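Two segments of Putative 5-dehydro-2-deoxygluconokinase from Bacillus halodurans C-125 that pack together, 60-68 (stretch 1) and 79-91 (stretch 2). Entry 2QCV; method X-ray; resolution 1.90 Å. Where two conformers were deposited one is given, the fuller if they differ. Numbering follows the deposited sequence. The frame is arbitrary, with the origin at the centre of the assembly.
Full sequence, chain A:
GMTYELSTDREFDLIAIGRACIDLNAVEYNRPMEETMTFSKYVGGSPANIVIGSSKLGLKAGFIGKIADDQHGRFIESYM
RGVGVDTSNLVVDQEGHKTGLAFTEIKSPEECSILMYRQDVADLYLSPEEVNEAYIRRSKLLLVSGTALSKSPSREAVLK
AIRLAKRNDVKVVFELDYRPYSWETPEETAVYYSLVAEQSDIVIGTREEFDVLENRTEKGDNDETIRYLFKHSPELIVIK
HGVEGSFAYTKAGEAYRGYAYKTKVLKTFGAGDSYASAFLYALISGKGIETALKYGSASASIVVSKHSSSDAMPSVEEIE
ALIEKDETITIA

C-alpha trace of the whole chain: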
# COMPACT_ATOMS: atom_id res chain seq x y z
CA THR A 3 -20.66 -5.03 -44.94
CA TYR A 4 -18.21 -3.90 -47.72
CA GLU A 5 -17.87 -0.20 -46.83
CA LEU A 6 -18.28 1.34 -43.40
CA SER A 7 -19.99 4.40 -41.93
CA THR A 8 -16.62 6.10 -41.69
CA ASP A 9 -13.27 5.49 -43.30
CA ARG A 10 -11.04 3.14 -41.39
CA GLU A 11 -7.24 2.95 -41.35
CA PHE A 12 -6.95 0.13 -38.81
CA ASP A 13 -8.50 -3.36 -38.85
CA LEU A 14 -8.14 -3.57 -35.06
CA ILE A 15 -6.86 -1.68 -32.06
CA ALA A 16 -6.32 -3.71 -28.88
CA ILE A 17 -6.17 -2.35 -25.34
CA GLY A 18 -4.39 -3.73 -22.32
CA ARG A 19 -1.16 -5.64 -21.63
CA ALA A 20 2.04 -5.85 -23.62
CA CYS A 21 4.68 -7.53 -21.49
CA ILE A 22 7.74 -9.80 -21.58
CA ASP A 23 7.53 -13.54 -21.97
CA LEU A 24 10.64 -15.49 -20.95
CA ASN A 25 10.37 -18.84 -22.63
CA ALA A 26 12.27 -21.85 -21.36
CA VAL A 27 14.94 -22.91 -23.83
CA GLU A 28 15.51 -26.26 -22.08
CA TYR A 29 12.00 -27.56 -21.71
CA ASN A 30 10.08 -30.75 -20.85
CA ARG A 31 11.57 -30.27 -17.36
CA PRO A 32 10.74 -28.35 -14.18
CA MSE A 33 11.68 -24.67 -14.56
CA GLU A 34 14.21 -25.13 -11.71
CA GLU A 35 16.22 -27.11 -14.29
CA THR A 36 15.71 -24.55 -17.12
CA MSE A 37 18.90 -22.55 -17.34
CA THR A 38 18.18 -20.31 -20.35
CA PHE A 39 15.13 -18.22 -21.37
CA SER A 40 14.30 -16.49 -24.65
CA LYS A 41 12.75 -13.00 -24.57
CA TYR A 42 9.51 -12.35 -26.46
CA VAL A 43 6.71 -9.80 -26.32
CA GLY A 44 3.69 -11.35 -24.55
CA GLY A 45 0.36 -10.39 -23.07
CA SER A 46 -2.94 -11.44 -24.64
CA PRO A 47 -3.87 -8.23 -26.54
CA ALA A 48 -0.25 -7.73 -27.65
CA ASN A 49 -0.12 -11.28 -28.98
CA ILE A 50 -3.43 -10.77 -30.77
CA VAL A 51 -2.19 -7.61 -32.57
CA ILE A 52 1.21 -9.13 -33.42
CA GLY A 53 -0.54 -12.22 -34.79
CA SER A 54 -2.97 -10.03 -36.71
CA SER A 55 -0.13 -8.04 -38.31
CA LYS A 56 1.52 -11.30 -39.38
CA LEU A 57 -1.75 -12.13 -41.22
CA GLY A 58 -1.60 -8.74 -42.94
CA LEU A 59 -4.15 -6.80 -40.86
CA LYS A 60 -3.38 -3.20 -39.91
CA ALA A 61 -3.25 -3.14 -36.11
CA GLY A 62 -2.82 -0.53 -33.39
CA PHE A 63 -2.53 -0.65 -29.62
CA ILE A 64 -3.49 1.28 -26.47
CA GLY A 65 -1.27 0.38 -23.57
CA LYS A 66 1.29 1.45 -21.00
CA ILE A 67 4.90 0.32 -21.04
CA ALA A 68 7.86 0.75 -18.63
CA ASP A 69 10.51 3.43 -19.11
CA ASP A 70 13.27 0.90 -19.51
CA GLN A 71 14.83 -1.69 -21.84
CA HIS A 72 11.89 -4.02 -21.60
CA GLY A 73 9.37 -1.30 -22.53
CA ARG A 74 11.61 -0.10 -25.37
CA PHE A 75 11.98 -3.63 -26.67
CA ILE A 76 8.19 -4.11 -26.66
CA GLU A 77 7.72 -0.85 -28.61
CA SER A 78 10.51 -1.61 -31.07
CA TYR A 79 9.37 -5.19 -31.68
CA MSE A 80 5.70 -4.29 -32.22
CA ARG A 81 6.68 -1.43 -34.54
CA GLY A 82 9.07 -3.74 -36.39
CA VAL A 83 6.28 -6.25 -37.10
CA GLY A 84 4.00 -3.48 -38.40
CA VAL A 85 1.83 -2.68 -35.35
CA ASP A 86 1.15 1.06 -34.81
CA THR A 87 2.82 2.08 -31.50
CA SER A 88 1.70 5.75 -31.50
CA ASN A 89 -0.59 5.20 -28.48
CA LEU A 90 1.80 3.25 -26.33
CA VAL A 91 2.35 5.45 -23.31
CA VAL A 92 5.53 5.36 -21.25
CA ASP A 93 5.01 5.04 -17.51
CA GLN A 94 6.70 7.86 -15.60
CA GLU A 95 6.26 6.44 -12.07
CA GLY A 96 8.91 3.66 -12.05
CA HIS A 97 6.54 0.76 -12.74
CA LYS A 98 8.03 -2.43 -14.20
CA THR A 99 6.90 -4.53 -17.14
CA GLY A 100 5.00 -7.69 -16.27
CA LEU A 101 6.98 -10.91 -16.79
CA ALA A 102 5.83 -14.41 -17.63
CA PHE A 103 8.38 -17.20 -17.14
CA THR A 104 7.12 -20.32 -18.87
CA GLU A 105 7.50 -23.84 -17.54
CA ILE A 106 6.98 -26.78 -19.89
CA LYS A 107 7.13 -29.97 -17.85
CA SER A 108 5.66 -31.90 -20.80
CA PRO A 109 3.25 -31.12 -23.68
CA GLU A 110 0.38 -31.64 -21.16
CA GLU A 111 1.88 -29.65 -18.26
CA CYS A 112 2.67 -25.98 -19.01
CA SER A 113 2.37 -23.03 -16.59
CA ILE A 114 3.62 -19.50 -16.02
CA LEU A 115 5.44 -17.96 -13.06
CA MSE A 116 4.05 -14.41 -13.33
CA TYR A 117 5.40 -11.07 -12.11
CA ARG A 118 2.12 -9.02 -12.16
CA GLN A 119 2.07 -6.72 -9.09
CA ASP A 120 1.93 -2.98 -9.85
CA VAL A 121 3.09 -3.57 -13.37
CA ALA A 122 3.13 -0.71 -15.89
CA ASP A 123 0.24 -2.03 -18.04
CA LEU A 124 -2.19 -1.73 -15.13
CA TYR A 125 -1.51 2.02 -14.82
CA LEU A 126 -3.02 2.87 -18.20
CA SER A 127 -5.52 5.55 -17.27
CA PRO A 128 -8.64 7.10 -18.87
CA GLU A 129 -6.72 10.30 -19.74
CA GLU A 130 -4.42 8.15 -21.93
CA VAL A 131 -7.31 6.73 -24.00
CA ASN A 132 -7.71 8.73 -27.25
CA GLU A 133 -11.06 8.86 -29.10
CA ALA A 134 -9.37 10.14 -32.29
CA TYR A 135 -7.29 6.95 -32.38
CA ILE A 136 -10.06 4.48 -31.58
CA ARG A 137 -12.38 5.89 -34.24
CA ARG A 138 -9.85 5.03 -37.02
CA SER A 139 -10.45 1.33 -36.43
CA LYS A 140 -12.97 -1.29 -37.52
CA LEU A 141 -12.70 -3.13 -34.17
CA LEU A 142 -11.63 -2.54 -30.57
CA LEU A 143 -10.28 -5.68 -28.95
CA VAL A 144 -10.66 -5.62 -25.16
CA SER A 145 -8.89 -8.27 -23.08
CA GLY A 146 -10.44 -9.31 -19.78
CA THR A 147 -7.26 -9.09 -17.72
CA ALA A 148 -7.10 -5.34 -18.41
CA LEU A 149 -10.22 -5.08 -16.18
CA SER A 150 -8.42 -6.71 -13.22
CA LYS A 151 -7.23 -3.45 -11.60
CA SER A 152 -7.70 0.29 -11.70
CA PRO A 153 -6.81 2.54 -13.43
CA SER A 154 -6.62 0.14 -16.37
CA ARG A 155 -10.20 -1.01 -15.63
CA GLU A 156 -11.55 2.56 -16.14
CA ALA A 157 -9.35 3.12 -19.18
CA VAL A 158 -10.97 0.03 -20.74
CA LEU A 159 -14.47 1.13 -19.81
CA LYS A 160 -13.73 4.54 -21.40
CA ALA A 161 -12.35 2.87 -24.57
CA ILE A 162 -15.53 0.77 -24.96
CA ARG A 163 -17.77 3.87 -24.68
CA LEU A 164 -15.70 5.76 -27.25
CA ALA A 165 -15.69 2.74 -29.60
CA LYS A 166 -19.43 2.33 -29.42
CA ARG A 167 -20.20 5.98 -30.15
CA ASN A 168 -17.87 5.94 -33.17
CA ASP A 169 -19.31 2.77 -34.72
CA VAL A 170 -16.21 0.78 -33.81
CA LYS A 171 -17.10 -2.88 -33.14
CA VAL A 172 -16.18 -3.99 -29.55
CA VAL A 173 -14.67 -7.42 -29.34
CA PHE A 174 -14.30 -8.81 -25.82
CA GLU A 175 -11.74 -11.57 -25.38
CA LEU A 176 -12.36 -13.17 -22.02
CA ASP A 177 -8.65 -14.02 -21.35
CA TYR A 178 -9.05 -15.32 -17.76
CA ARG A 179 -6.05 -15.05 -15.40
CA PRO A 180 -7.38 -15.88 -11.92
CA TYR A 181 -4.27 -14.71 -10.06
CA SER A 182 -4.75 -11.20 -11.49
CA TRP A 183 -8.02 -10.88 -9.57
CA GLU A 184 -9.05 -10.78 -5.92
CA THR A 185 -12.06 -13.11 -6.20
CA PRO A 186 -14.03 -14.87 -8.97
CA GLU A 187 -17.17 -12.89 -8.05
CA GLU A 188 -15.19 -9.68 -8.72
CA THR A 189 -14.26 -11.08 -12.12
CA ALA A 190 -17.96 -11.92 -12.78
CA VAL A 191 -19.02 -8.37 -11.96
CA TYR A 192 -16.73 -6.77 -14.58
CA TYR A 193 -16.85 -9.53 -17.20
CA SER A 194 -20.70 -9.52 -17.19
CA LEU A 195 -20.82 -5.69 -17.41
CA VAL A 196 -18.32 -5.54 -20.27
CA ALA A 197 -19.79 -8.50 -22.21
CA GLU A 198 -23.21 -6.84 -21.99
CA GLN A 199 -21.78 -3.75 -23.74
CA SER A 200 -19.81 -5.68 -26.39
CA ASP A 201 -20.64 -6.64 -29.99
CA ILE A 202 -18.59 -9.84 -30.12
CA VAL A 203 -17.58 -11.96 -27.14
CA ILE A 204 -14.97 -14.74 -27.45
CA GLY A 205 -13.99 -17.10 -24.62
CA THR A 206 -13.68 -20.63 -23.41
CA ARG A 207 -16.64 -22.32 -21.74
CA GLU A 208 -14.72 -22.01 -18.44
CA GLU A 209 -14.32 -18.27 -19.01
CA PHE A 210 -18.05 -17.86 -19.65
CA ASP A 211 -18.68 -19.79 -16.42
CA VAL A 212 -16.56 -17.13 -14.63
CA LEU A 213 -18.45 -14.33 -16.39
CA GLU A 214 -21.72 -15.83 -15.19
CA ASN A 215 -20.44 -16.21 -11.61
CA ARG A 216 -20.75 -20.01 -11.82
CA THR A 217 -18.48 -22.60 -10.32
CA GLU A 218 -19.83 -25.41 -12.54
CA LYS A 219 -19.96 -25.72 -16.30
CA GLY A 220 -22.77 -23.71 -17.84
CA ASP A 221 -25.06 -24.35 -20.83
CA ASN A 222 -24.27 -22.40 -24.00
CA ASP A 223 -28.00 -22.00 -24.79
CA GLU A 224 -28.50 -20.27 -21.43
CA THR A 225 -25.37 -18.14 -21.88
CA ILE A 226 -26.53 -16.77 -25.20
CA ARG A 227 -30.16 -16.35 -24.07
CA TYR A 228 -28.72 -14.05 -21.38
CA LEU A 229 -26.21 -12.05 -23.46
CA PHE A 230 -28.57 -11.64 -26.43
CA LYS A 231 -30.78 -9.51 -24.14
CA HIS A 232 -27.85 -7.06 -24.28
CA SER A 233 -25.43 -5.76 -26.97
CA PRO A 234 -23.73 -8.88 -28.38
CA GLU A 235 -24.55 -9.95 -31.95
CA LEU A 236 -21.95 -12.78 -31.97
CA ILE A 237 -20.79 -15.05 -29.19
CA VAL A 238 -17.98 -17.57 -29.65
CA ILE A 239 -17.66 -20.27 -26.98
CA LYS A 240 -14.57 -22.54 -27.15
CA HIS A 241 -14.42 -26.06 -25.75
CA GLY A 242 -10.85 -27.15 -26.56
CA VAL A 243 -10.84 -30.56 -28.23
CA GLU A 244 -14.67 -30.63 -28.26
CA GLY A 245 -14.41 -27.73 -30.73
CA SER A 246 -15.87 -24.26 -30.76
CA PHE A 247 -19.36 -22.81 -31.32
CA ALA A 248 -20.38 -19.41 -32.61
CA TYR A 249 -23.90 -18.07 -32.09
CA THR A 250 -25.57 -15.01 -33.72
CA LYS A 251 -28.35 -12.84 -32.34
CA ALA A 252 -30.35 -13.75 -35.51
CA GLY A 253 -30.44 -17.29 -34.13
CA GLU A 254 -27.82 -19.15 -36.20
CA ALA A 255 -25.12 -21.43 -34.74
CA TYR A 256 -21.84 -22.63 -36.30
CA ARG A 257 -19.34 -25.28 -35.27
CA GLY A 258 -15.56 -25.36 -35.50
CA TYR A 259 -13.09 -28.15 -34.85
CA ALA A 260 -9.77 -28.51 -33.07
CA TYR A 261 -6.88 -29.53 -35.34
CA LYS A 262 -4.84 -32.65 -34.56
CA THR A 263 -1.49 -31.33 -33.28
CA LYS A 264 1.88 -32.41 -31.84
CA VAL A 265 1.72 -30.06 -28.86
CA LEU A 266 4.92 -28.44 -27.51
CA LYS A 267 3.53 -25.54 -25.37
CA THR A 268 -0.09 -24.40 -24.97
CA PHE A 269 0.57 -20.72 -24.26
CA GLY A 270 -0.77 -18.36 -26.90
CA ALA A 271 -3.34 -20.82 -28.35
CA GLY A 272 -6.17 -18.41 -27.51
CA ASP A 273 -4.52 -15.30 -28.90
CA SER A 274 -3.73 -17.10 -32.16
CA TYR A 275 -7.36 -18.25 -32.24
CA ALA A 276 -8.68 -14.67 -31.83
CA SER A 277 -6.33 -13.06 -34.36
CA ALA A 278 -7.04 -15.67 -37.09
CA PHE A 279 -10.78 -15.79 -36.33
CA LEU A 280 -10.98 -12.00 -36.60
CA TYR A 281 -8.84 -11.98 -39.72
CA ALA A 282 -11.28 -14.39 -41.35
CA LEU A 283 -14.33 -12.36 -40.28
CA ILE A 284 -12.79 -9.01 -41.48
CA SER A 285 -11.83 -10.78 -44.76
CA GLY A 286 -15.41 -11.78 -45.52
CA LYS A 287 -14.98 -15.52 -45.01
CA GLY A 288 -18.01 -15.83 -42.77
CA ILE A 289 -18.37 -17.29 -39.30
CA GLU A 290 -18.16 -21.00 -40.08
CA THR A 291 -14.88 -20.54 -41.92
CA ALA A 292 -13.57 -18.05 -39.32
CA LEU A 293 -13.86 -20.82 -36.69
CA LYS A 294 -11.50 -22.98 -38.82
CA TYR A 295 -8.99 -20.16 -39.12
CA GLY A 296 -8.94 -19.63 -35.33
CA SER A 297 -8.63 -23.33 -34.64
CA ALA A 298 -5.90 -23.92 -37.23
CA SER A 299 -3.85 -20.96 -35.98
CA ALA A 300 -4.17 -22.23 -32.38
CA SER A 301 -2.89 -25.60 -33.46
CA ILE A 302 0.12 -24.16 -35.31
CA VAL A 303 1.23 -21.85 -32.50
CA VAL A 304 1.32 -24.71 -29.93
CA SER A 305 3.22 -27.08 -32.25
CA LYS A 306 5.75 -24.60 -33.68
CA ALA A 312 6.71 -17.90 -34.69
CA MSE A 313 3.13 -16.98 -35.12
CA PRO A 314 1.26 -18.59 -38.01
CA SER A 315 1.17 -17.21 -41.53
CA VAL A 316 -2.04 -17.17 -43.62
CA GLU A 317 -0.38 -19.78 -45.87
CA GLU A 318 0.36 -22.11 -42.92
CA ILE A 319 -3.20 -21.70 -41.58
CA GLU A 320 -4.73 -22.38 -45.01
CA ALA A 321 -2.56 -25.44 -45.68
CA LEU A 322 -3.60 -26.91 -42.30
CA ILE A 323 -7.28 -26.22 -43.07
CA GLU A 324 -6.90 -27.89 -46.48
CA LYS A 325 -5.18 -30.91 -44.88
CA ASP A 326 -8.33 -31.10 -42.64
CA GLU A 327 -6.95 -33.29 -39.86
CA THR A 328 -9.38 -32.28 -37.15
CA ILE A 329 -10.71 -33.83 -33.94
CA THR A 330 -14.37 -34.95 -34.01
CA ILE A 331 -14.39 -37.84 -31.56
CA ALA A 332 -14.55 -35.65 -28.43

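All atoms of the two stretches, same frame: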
# COMPACT_ATOMS: atom_id res chain seq x y z
N LYS A 60 -3.98 -4.42 -40.44
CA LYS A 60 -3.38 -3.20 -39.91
C LYS A 60 -3.88 -3.07 -38.47
O LYS A 60 -5.08 -2.88 -38.23
CB LYS A 60 -3.76 -1.98 -40.74
CG LYS A 60 -3.35 -2.11 -42.25
N ALA A 61 -2.94 -3.14 -37.53
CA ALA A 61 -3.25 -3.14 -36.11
C ALA A 61 -2.59 -1.98 -35.37
O ALA A 61 -1.50 -1.48 -35.73
CB ALA A 61 -2.84 -4.49 -35.48
N GLY A 62 -3.30 -1.52 -34.34
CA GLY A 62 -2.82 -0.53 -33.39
C GLY A 62 -3.03 -1.02 -31.98
O GLY A 62 -3.57 -2.11 -31.75
N PHE A 63 -2.60 -0.20 -31.01
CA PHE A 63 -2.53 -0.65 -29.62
C PHE A 63 -2.65 0.54 -28.67
O PHE A 63 -2.05 1.60 -28.91
CB PHE A 63 -1.21 -1.40 -29.34
CG PHE A 63 -1.27 -2.33 -28.14
CD1 PHE A 63 -1.81 -3.57 -28.24
CD2 PHE A 63 -0.79 -1.93 -26.91
CE1 PHE A 63 -1.87 -4.42 -27.13
CE2 PHE A 63 -0.87 -2.76 -25.83
CZ PHE A 63 -1.41 -4.02 -25.95
N ILE A 64 -3.40 0.34 -27.60
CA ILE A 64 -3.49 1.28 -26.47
C ILE A 64 -2.96 0.55 -25.26
O ILE A 64 -3.55 -0.42 -24.79
CB ILE A 64 -4.92 1.80 -26.22
CG1 ILE A 64 -5.46 2.49 -27.50
CG2 ILE A 64 -4.95 2.78 -25.01
CD1 ILE A 64 -6.96 2.71 -27.49
N GLY A 65 -1.81 0.99 -24.77
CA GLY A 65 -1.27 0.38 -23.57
C GLY A 65 -0.13 1.17 -22.96
O GLY A 65 0.40 2.10 -23.59
N LYS A 66 0.21 0.81 -21.73
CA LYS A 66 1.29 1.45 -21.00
C LYS A 66 2.45 0.50 -20.85
O LYS A 66 2.27 -0.69 -20.56
CB LYS A 66 0.81 1.95 -19.66
CG LYS A 66 1.87 2.64 -18.81
CD LYS A 66 1.29 3.50 -17.69
CE LYS A 66 0.80 4.87 -18.19
NZ LYS A 66 0.11 5.66 -17.08
N ILE A 67 3.64 1.06 -21.09
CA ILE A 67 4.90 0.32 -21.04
C ILE A 67 5.89 1.01 -20.08
O ILE A 67 5.79 2.20 -19.80
CB ILE A 67 5.53 0.18 -22.46
CG1 ILE A 67 5.79 1.55 -23.11
CG2 ILE A 67 4.67 -0.72 -23.36
CD1 ILE A 67 6.59 1.55 -24.45
N ALA A 68 6.84 0.24 -19.57
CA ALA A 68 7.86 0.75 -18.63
C ALA A 68 8.88 1.64 -19.36
O ALA A 68 9.12 1.50 -20.56
CB ALA A 68 8.58 -0.45 -17.95
N TYR A 79 9.82 -3.94 -31.09
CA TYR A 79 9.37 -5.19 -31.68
C TYR A 79 8.01 -5.03 -32.37
O TYR A 79 7.82 -5.42 -33.52
CB TYR A 79 9.27 -6.31 -30.63
CG TYR A 79 8.88 -7.61 -31.29
CD1 TYR A 79 9.83 -8.43 -31.88
CD2 TYR A 79 7.56 -7.99 -31.40
CE1 TYR A 79 9.47 -9.60 -32.53
CE2 TYR A 79 7.19 -9.15 -32.06
CZ TYR A 79 8.16 -9.95 -32.62
OH TYR A 79 7.79 -11.11 -33.25
N MSE A 80 7.02 -4.49 -31.64
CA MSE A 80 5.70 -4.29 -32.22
C MSE A 80 5.76 -3.41 -33.46
O MSE A 80 5.15 -3.73 -34.48
CB MSE A 80 4.77 -3.72 -31.15
CG MSE A 80 4.55 -4.72 -30.05
SE MSE A 80 3.32 -4.06 -28.64
CE MSE A 80 1.74 -4.68 -29.51
N ARG A 81 6.50 -2.30 -33.40
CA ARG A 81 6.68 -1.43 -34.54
C ARG A 81 7.35 -2.18 -35.70
O ARG A 81 6.95 -2.04 -36.86
CB ARG A 81 7.53 -0.22 -34.16
CG ARG A 81 7.81 0.70 -35.35
CD ARG A 81 8.16 2.08 -34.90
NE ARG A 81 9.10 2.07 -33.79
CZ ARG A 81 10.41 1.90 -33.90
NH1 ARG A 81 10.98 1.75 -35.08
NH2 ARG A 81 11.15 1.89 -32.79
N GLY A 82 8.33 -3.00 -35.37
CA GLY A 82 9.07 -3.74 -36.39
C GLY A 82 8.22 -4.79 -37.09
O GLY A 82 8.53 -5.14 -38.21
N VAL A 83 7.18 -5.31 -36.44
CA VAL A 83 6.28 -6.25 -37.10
C VAL A 83 5.01 -5.58 -37.68
O VAL A 83 4.09 -6.26 -38.15
CB VAL A 83 5.87 -7.45 -36.22
CG1 VAL A 83 7.07 -8.20 -35.82
CG2 VAL A 83 5.05 -7.02 -34.97
N GLY A 84 4.98 -4.24 -37.64
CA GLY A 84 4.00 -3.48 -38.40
C GLY A 84 2.82 -3.05 -37.55
O GLY A 84 1.82 -2.57 -38.10
N VAL A 85 2.90 -3.19 -36.23
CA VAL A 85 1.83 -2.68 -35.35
C VAL A 85 2.07 -1.19 -35.13
O VAL A 85 3.20 -0.78 -34.90
CB VAL A 85 1.77 -3.43 -34.00
CG1 VAL A 85 0.67 -2.86 -33.11
CG2 VAL A 85 1.52 -4.91 -34.19
N ASP A 86 1.02 -0.36 -35.17
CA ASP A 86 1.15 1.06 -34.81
C ASP A 86 1.37 1.20 -33.30
O ASP A 86 0.57 0.70 -32.50
CB ASP A 86 -0.10 1.82 -35.22
CG ASP A 86 0.02 3.31 -34.98
OD1 ASP A 86 -0.12 3.76 -33.82
OD2 ASP A 86 0.22 4.04 -35.96
N THR A 87 2.45 1.90 -32.91
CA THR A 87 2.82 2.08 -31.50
C THR A 87 2.65 3.53 -31.03
O THR A 87 3.11 3.89 -29.93
CB THR A 87 4.27 1.60 -31.25
OG1 THR A 87 5.22 2.39 -32.02
CG2 THR A 87 4.38 0.11 -31.57
N SER A 88 1.95 4.34 -31.82
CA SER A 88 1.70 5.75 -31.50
C SER A 88 0.97 6.01 -30.18
O SER A 88 1.14 7.08 -29.58
CB SER A 88 0.92 6.44 -32.64
OG SER A 88 -0.41 6.00 -32.71
N ASN A 89 0.20 5.04 -29.70
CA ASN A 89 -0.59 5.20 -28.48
C ASN A 89 -0.12 4.28 -27.35
O ASN A 89 -0.84 3.97 -26.38
CB ASN A 89 -2.08 5.00 -28.82
CG ASN A 89 -2.72 6.27 -29.40
OD1 ASN A 89 -3.61 6.83 -28.79
ND2 ASN A 89 -2.25 6.72 -30.59
N LEU A 90 1.14 3.85 -27.45
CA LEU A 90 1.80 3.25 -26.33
C LEU A 90 2.27 4.41 -25.47
O LEU A 90 2.87 5.36 -25.97
CB LEU A 90 2.99 2.43 -26.75
CG LEU A 90 2.76 1.14 -27.45
CD1 LEU A 90 4.13 0.40 -27.55
CD2 LEU A 90 1.75 0.31 -26.72
N VAL A 91 1.96 4.37 -24.20
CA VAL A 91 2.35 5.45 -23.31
C VAL A 91 3.43 4.95 -22.37
O VAL A 91 3.34 3.84 -21.83
CB VAL A 91 1.13 6.04 -22.55
CG1 VAL A 91 0.30 4.97 -21.89
CG2 VAL A 91 1.57 7.09 -21.50
O HOH W 1 -0.36 -4.15 -38.21
O HOH W 2 -0.07 2.27 -30.32

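Stretch 1 offers the edge of a strand, residues 61-67, and stretch 2 meets it at two places with a turn bulging between them. At the first, Asp86 N donates to Ala61 O at 2.8 Å in a nearly straight bond. Just before it, water 1 fills the gap beside Gly84: it accepts from Ala61 N (2.9 Å to the water oxygen) and donates to Gly84 O (2.7 Å), so both polar backbone atoms of Ala61 are satisfied. Gly84 has a positive phi of 99°, at which a side chain would be jammed against the preceding carbonyl; glycine suits this bend after the helix. The bend is tied back to the helix by Val85 N, which donates to Met80 O at 2.9 Å.

Between the two meeting places the backbones part, and water 2 takes over. It donates to Phe63 O (2.5 Å) and to Asp86 O (2.8 Å) and accepts from Asn89 N (2.9 Å), joining three backbone groups that do not bond one another directly. The chain here forms a type I turn from Thr87 to Leu90, closed by Leu90 N to Thr87 O at 3.2 Å. Side chains stabilise it: Asp86 OD1 accepts from Ser88 N at 2.9 Å and from Ser88 OG at 2.5 Å, while Asn89 ND2 donates to Ser88 OG at 2.9 Å. A short carboxylate and a small hydroxyl can thus satisfy polar groups of the turn locally.

Beyond the turn the pairing is regular and parallel. Val91 uses both its backbone groups on stretch 1: its N donates to Gly65 O at 2.8 Å, and its O accepts from Ile67 N at 2.9 Å. These bonds straddle Lys66, as expected of parallel strands. Close CA-H...O contacts accompany them, Leu90 CA to Gly65 O and Lys66 CA to Val91 O, each at 3.3 Å. On the face shared by Lys66 and Val91, the aliphatic part of the lysine packs on the valine, CE to CG1 at 3.7 Å, while Lys66 NZ is hydrogen-bonded elsewhere in the structure.

Apolar packing centres on Phe63, which points toward stretch 2. The selenomethionine Met80 lays its methyl over one face of the ring, CE lying 4.2 Å from the ring centroid, and Leu90 CD2 approaches Phe63 CD2 obliquely at 3.4 Å. Gly65 makes room for this ring: a CB there would lie 2.6 Å from Phe63 CE2. Ile67 CD1 extends the apolar surface to Leu90 CD1 at 4.1 Å.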